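Local coordinates for protein MaoC-like dehydratase (Rhodospirillum rubrum, PDB 3EXZ) that probably catalyses the reversible hydration of enoyl thioesters, acting as a MaoC-like dehydratase of the hot-dog fold, at residues Gly51-Ser56 against Thr92-Glu97; Leu86-Pro91 against Val132-Thr137. All blocks are in the same frame, centred on the assembly; numbering follows the deposited sequence.

Contact 1. Residues Gly51-Ser56 against Thr92-Glu97; sequences GGLAAS and TRPGDE
The carbonyl oxygen Thr92 O is approached by two neighbouring groups of the other segment: Ala55 N gives it a hydrogen bond of 2.8 Å, bent only slightly at 158°, and Ala54 CA comes within 3.3 Å in a CA-H...O contact. Beside this backbone link the methyl of Ala55 rests on Thr92, CB to CB at 4.0 Å, while Thr92 OG1 finds its own partner in Thr60 OG1. Segment 51-56 leads into helix 57-72, the long helix that the sheet wraps in this hot-dog fold, and Ser56 OG caps that helix at Trp58 N. Residues 92-96 lie in the loop between strands 81-87 and 97-109, where Arg93 to Asp96 form a type II turn, braced by a bond from Arg93 N to Asp96 OD2. The Arg93 chain starts away from residues 51-56 and returns because it bends at chi2 (-66°), which brings CD to 3.6 Å from Leu53 O. Its NH1 then donates to Leu53 O at 3.2 Å, the oxygen lying in the guanidinium plane while the donor stands well above the carbonyl plane; NH2 binds Phe50 O. An alanine in place of Arg93 would probably leave the carbonyl oxygens of Leu53 and Phe50 without these donors. Further along, Pro94 CG packs on Leu53 CD1 at 3.8 Å, the two side chains crossing at a slant.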
ATOM      1  N   GLY A  51       3.786 -14.432 -15.436  1.00 48.03           N
ATOM      2  CA  GLY A  51       4.302 -15.727 -15.854  1.00 47.39           C
ATOM      3  C   GLY A  51       4.757 -16.530 -14.643  1.00 47.05           C
ATOM      4  O   GLY A  51       5.944 -16.837 -14.517  1.00 48.27           O
ATOM      5  N   GLY A  52       3.814 -16.876 -13.765  1.00 44.79           N
ATOM      6  CA  GLY A  52       4.132 -17.613 -12.550  1.00 41.95           C
ATOM      7  C   GLY A  52       3.561 -16.902 -11.325  1.00 40.51           C
ATOM      8  O   GLY A  52       3.285 -15.700 -11.360  1.00 41.57           O
ATOM      9  N   LEU A  53       3.377 -17.639 -10.237  1.00 37.81           N
ATOM     10  CA  LEU A  53       2.832 -17.048  -9.029  1.00 35.13           C
ATOM     11  C   LEU A  53       3.634 -15.825  -8.605  1.00 34.10           C
ATOM     12  O   LEU A  53       4.865 -15.849  -8.592  1.00 33.63           O
ATOM     13  CB  LEU A  53       2.843 -18.059  -7.866  1.00 33.48           C
ATOM     14  CG  LEU A  53       1.547 -18.362  -7.082  1.00 35.80           C
ATOM     15  CD1 LEU A  53       1.879 -18.509  -5.593  1.00 29.06           C
ATOM     16  CD2 LEU A  53       0.512 -17.265  -7.299  1.00 31.82           C
ATOM     17  N   ALA A  54       2.932 -14.740  -8.308  1.00 32.59           N
ATOM     18  CA  ALA A  54       3.578 -13.546  -7.790  1.00 33.14           C
ATOM     19  C   ALA A  54       2.688 -13.067  -6.649  1.00 32.59           C
ATOM     20  O   ALA A  54       1.488 -13.364  -6.608  1.00 32.68           O
ATOM     21  CB  ALA A  54       3.720 -12.469  -8.843  1.00 35.36           C
ATOM     22  N   ALA A  55       3.279 -12.371  -5.690  1.00 30.40           N
ATOM     23  CA  ALA A  55       2.502 -11.855  -4.581  1.00 27.94           C
ATOM     24  C   ALA A  55       1.865 -10.531  -5.006  1.00 27.06           C
ATOM     25  O   ALA A  55       2.345  -9.851  -5.919  1.00 27.43           O
ATOM     26  CB  ALA A  55       3.413 -11.636  -3.357  1.00 28.31           C
ATOM     27  N   SER A  56       0.748 -10.196  -4.378  1.00 27.09           N
ATOM     28  CA  SER A  56       0.091  -8.923  -4.630  1.00 25.38           C
ATOM     29  C   SER A  56       1.067  -7.808  -4.181  1.00 26.40           C
ATOM     30  O   SER A  56       1.772  -7.955  -3.171  1.00 26.15           O
ATOM     31  CB  SER A  56      -1.176  -8.826  -3.774  1.00 23.76           C
ATOM     32  OG  SER A  56      -1.695  -7.508  -3.751  1.00 26.13           O
ATOM     33  N   THR A  92       7.267 -10.167  -6.630  1.00 32.48           N
ATOM     34  CA  THR A  92       7.711 -10.863  -5.420  1.00 32.98           C
ATOM     35  C   THR A  92       7.265 -12.306  -5.652  1.00 33.82           C
ATOM     36  O   THR A  92       6.094 -12.581  -5.916  1.00 34.56           O
ATOM     37  CB  THR A  92       7.065 -10.333  -4.147  1.00 33.32           C
ATOM     38  OG1 THR A  92       7.537  -9.003  -3.913  1.00 37.07           O
ATOM     39  CG2 THR A  92       7.446 -11.223  -2.949  1.00 30.36           C
ATOM     40  N   ARG A  93       8.207 -13.227  -5.518  1.00 35.88           N
ATOM     41  CA  ARG A  93       8.005 -14.646  -5.790  1.00 37.33           C
ATOM     42  C   ARG A  93       8.014 -15.521  -4.565  1.00 38.11           C
ATOM     43  O   ARG A  93       8.640 -15.169  -3.565  1.00 38.29           O
ATOM     44  CB  ARG A  93       9.115 -15.145  -6.694  1.00 35.22           C
ATOM     45  CG  ARG A  93       9.358 -14.362  -7.983  1.00 37.28           C
ATOM     46  CD  ARG A  93       8.172 -14.497  -8.916  1.00 36.59           C
ATOM     47  NE  ARG A  93       8.416 -13.881 -10.219  1.00 37.61           N
ATOM     48  CZ  ARG A  93       7.542 -13.884 -11.221  1.00 34.87           C
ATOM     49  NH1 ARG A  93       6.360 -14.468 -11.068  1.00 35.87           N
ATOM     50  NH2 ARG A  93       7.854 -13.322 -12.381  1.00 34.30           N
ATOM     51  N   PRO A  94       7.352 -16.698  -4.634  1.00 38.52           N
ATOM     52  CA  PRO A  94       7.310 -17.655  -3.521  1.00 37.69           C
ATOM     53  C   PRO A  94       8.774 -18.080  -3.339  1.00 38.16           C
ATOM     54  O   PRO A  94       9.496 -18.273  -4.333  1.00 39.63           O
ATOM     55  CB  PRO A  94       6.468 -18.809  -4.065  1.00 37.73           C
ATOM     56  CG  PRO A  94       5.642 -18.200  -5.140  1.00 39.67           C
ATOM     57  CD  PRO A  94       6.517 -17.144  -5.767  1.00 38.99           C
ATOM     58  N   GLY A  95       9.209 -18.240  -2.091  1.00 39.39           N
ATOM     59  CA  GLY A  95      10.577 -18.635  -1.788  1.00 37.83           C
ATOM     60  C   GLY A  95      11.517 -17.453  -1.606  1.00 39.49           C
ATOM     61  O   GLY A  95      12.663 -17.625  -1.184  1.00 40.52           O
ATOM     62  N   ASP A  96      11.035 -16.246  -1.882  1.00 37.92           N
ATOM     63  CA  ASP A  96      11.875 -15.058  -1.777  1.00 37.57           C
ATOM     64  C   ASP A  96      12.175 -14.605  -0.355  1.00 36.56           C
ATOM     65  O   ASP A  96      11.298 -14.635   0.502  1.00 38.53           O
ATOM     66  CB  ASP A  96      11.228 -13.885  -2.552  1.00 37.09           C
ATOM     67  CG  ASP A  96      11.521 -13.910  -4.058  1.00 40.94           C
ATOM     68  OD1 ASP A  96      12.144 -14.878  -4.547  1.00 39.12           O
ATOM     69  OD2 ASP A  96      11.118 -12.947  -4.755  1.00 40.71           O
ATOM     70  N   GLU A  97      13.429 -14.235  -0.099  1.00 36.53           N
ATOM     71  CA  GLU A  97      13.796 -13.699   1.207  1.00 37.97           C
ATOM     72  C   GLU A  97      13.814 -12.179   1.061  1.00 36.81           C
ATOM     73  O   GLU A  97      14.624 -11.621   0.314  1.00 36.31           O
ATOM     74  CB  GLU A  97      15.182 -14.150   1.655  1.00 41.32           C
ATOM     75  CG  GLU A  97      15.235 -15.579   2.148  1.00 45.52           C
ATOM     76  CD  GLU A  97      14.961 -15.711   3.636  1.00 51.44           C
ATOM     77  OE1 GLU A  97      15.563 -14.939   4.409  1.00 53.84           O
ATOM     78  OE2 GLU A  97      14.155 -16.587   4.029  1.00 46.84           O
TER

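Contact 2. Residues Leu86-Pro91 against Val132-Thr137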
ATOM      1  N   LEU A  86       4.857   4.903  -4.302  1.00 30.76           N
ATOM      2  CA  LEU A  86       5.022   3.465  -4.317  1.00 30.75           C
ATOM      3  C   LEU A  86       5.223   2.881  -5.699  1.00 29.84           C
ATOM      4  O   LEU A  86       4.548   3.279  -6.644  1.00 31.02           O
ATOM      5  CB  LEU A  86       3.767   2.854  -3.664  1.00 29.72           C
ATOM      6  CG  LEU A  86       3.845   1.495  -2.963  1.00 38.77           C
ATOM      7  CD1 LEU A  86       5.070   1.434  -2.042  1.00 36.06           C
ATOM      8  CD2 LEU A  86       2.564   1.276  -2.166  1.00 35.93           C
ATOM      9  N   SER A  87       6.174   1.965  -5.824  1.00 28.77           N
ATOM     10  CA  SER A  87       6.377   1.286  -7.090  1.00 29.23           C
ATOM     11  C   SER A  87       6.868  -0.139  -6.831  1.00 28.87           C
ATOM     12  O   SER A  87       7.487  -0.417  -5.797  1.00 28.01           O
ATOM     13  CB  SER A  87       7.369   2.038  -7.994  1.00 29.77           C
ATOM     14  OG  SER A  87       8.641   2.147  -7.394  1.00 32.00           O
ATOM     15  N   TRP A  88       6.549  -1.050  -7.747  1.00 29.04           N
ATOM     16  CA  TRP A  88       6.995  -2.435  -7.640  1.00 30.13           C
ATOM     17  C   TRP A  88       7.737  -2.778  -8.938  1.00 32.13           C
ATOM     18  O   TRP A  88       7.130  -3.186  -9.933  1.00 33.02           O
ATOM     19  CB  TRP A  88       5.809  -3.390  -7.450  1.00 27.03           C
ATOM     20  CG  TRP A  88       4.966  -3.041  -6.254  1.00 25.00           C
ATOM     21  CD1 TRP A  88       5.202  -3.375  -4.944  1.00 25.83           C
ATOM     22  CD2 TRP A  88       3.759  -2.278  -6.258  1.00 24.31           C
ATOM     23  NE1 TRP A  88       4.206  -2.875  -4.138  1.00 23.67           N
ATOM     24  CE2 TRP A  88       3.306  -2.193  -4.918  1.00 23.04           C
ATOM     25  CE3 TRP A  88       3.001  -1.663  -7.269  1.00 27.44           C
ATOM     26  CZ2 TRP A  88       2.141  -1.505  -4.556  1.00 21.85           C
ATOM     27  CZ3 TRP A  88       1.837  -0.970  -6.907  1.00 28.09           C
ATOM     28  CH2 TRP A  88       1.417  -0.910  -5.564  1.00 26.16           C
ATOM     29  N   PRO A  89       9.070  -2.604  -8.945  1.00 35.52           N
ATOM     30  CA  PRO A  89       9.905  -2.886 -10.123  1.00 37.44           C
ATOM     31  C   PRO A  89       9.937  -4.353 -10.548  1.00 38.76           C
ATOM     32  O   PRO A  89       9.828  -4.659 -11.738  1.00 40.94           O
ATOM     33  CB  PRO A  89      11.291  -2.396  -9.708  1.00 38.34           C
ATOM     34  CG  PRO A  89      11.017  -1.398  -8.605  1.00 38.45           C
ATOM     35  CD  PRO A  89       9.867  -2.011  -7.857  1.00 35.87           C
ATOM     36  N   ASN A  90      10.120  -5.245  -9.582  1.00 36.80           N
ATOM     37  CA  ASN A  90      10.147  -6.669  -9.872  1.00 36.52           C
ATOM     38  C   ASN A  90       9.107  -7.394  -9.022  1.00 38.61           C
ATOM     39  O   ASN A  90       8.795  -6.985  -7.901  1.00 37.84           O
ATOM     40  CB  ASN A  90      11.537  -7.271  -9.620  1.00 35.60           C
ATOM     41  CG  ASN A  90      12.629  -6.600 -10.445  1.00 37.15           C
ATOM     42  OD1 ASN A  90      13.146  -5.545 -10.075  1.00 36.95           O
ATOM     43  ND2 ASN A  90      12.972  -7.204 -11.579  1.00 37.46           N
ATOM     44  N   PRO A  91       8.528  -8.472  -9.573  1.00 37.73           N
ATOM     45  CA  PRO A  91       7.516  -9.269  -8.878  1.00 36.01           C
ATOM     46  C   PRO A  91       8.113  -9.896  -7.624  1.00 34.43           C
ATOM     47  O   PRO A  91       9.325 -10.110  -7.557  1.00 33.46           O
ATOM     48  CB  PRO A  91       7.166 -10.362  -9.890  1.00 37.19           C
ATOM     49  CG  PRO A  91       7.490  -9.760 -11.216  1.00 39.82           C
ATOM     50  CD  PRO A  91       8.742  -8.962 -10.948  1.00 38.19           C
ATOM     51  N   VAL A 132      14.922  -5.011  -6.422  1.00 41.41           N
ATOM     52  CA  VAL A 132      13.925  -4.254  -5.687  1.00 37.53           C
ATOM     53  C   VAL A 132      12.511  -4.698  -6.043  1.00 35.75           C
ATOM     54  O   VAL A 132      12.072  -4.517  -7.187  1.00 36.35           O
ATOM     55  CB  VAL A 132      14.050  -2.740  -5.996  1.00 36.36           C
ATOM     56  CG1 VAL A 132      13.064  -1.944  -5.156  1.00 34.14           C
ATOM     57  CG2 VAL A 132      15.476  -2.274  -5.736  1.00 34.87           C
ATOM     58  N   VAL A 133      11.806  -5.303  -5.080  1.00 34.43           N
ATOM     59  CA  VAL A 133      10.417  -5.709  -5.318  1.00 31.29           C
ATOM     60  C   VAL A 133       9.443  -4.595  -4.900  1.00 30.02           C
ATOM     61  O   VAL A 133       8.245  -4.659  -5.181  1.00 30.10           O
ATOM     62  CB  VAL A 133      10.045  -7.044  -4.619  1.00 31.26           C
ATOM     63  CG1 VAL A 133      10.960  -8.148  -5.144  1.00 31.47           C
ATOM     64  CG2 VAL A 133      10.132  -6.924  -3.106  1.00 28.89           C
ATOM     65  N   GLN A 134       9.959  -3.570  -4.229  1.00 28.23           N
ATOM     66  CA  GLN A 134       9.133  -2.426  -3.865  1.00 27.33           C
ATOM     67  C   GLN A 134       9.973  -1.263  -3.400  1.00 28.77           C
ATOM     68  O   GLN A 134      10.971  -1.448  -2.700  1.00 28.07           O
ATOM     69  CB  GLN A 134       8.129  -2.740  -2.742  1.00 27.81           C
ATOM     70  CG  GLN A 134       7.185  -1.566  -2.433  1.00 24.26           C
ATOM     71  CD  GLN A 134       6.237  -1.817  -1.267  1.00 30.09           C
ATOM     72  OE1 GLN A 134       6.461  -1.342  -0.143  1.00 24.62           O
ATOM     73  NE2 GLN A 134       5.174  -2.575  -1.527  1.00 27.33           N
ATOM     74  N   ARG A 135       9.599  -0.067  -3.841  1.00 28.09           N
ATOM     75  CA  ARG A 135      10.244   1.136  -3.350  1.00 29.91           C
ATOM     76  C   ARG A 135       9.098   2.011  -2.856  1.00 27.57           C
ATOM     77  O   ARG A 135       8.109   2.243  -3.562  1.00 23.20           O
ATOM     78  CB  ARG A 135      11.043   1.883  -4.411  1.00 32.95           C
ATOM     79  CG  ARG A 135      11.337   3.321  -4.002  1.00 30.79           C
ATOM     80  CD  ARG A 135      12.360   3.942  -4.934  1.00 33.60           C
ATOM     81  NE  ARG A 135      13.671   3.322  -4.770  1.00 35.85           N
ATOM     82  CZ  ARG A 135      14.787   3.782  -5.326  1.00 44.65           C
ATOM     83  NH1 ARG A 135      14.753   4.877  -6.080  1.00 39.53           N
ATOM     84  NH2 ARG A 135      15.939   3.150  -5.128  1.00 40.41           N
ATOM     85  N   SER A 136       9.234   2.462  -1.615  1.00 27.76           N
ATOM     86  CA  SER A 136       8.252   3.312  -0.980  1.00 28.34           C
ATOM     87  C   SER A 136       8.981   4.552  -0.460  1.00 30.19           C
ATOM     88  O   SER A 136       9.763   4.466   0.485  1.00 31.92           O
ATOM     89  CB  SER A 136       7.579   2.546   0.166  1.00 26.97           C
ATOM     90  OG  SER A 136       6.565   3.314   0.787  1.00 30.66           O
ATOM     91  N   THR A 137       8.767   5.695  -1.116  1.00 30.32           N
ATOM     92  CA  THR A 137       9.360   6.964  -0.679  1.00 31.30           C
ATOM     93  C   THR A 137       8.222   7.581   0.139  1.00 30.54           C
ATOM     94  O   THR A 137       7.306   8.212  -0.391  1.00 30.53           O
ATOM     95  CB  THR A 137       9.738   7.845  -1.873  1.00 33.98           C
ATOM     96  OG1 THR A 137      10.653   7.122  -2.703  1.00 34.72           O
ATOM     97  CG2 THR A 137      10.408   9.134  -1.398  1.00 33.41           C
TER
HETATM   98  O   HOH W   1       6.856  -6.824  -6.264  1.00 36.91           O
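Leu86 makes an antiparallel, non-hydrogen-bonded pair with Ser136, and its CD1 sits 3.5 Å from Ser136 CB. The next residue, Ser87, forms the hydrogen-bonded pair with Arg135: Ser87 N donates to Arg135 O at 3.0 Å, and Arg135 N returns a bond of 2.9 Å to Ser87 O. That same Ser87 O also receives a CA-H...O contact from Gln134, whose CG, anti to its backbone N (chi1 -176°), comes within 3.6 Å of Ser87 O. Trp88 leaves the strand and lays its indole beside the Gln134 side chain, both pointing the same way with ring and amide planes 68° apart, and the ring edge at CD1 comes within 3.3 Å of Val133 O. Strand 81-87 forms one edge of the hot-dog sheet within this chain; on its other side Leu86 and Ser87 pair antiparallel with a strand of the second subunit, so the sheet continues across the interface. Opposite Thr125 of the next strand, Val133 and Gln134 form a classic beta bulge, at the corner where the chain turns. Pro89 sets its ring obliquely on Val132, CG to CG1 at 4.0 Å. Past the strand end a single, bent backbone bond follows: Asn90 N donates to Val132 O at 3.2 Å, with an N-H...O angle of only 136°. A water donates to Val133 O, and Pro91 O touches Val133 CG1 at 3.5 Å.

In the fold
Contacts 1 and 2 interleave along the chain: 51-56 comes first, then 86-91 running straight into 92-97, and 132-137 last. Their centres lie about 13 Å apart, and they meet where Thr92 OG1 packs on Val133 CB at 3.3 Å and Ala54 CB on Pro91 CB at 4.2 Å. The chain leaving strand 81-87 thus first borders strand 132-143 in contact 2, then reaches the loop before helix 57-72 in contact 1. Helix 57-72 borders both, its Thr60 also touching Val133. One connection therefore ties the start of the central hot-dog helix to the sheet edge that continues into the second subunit.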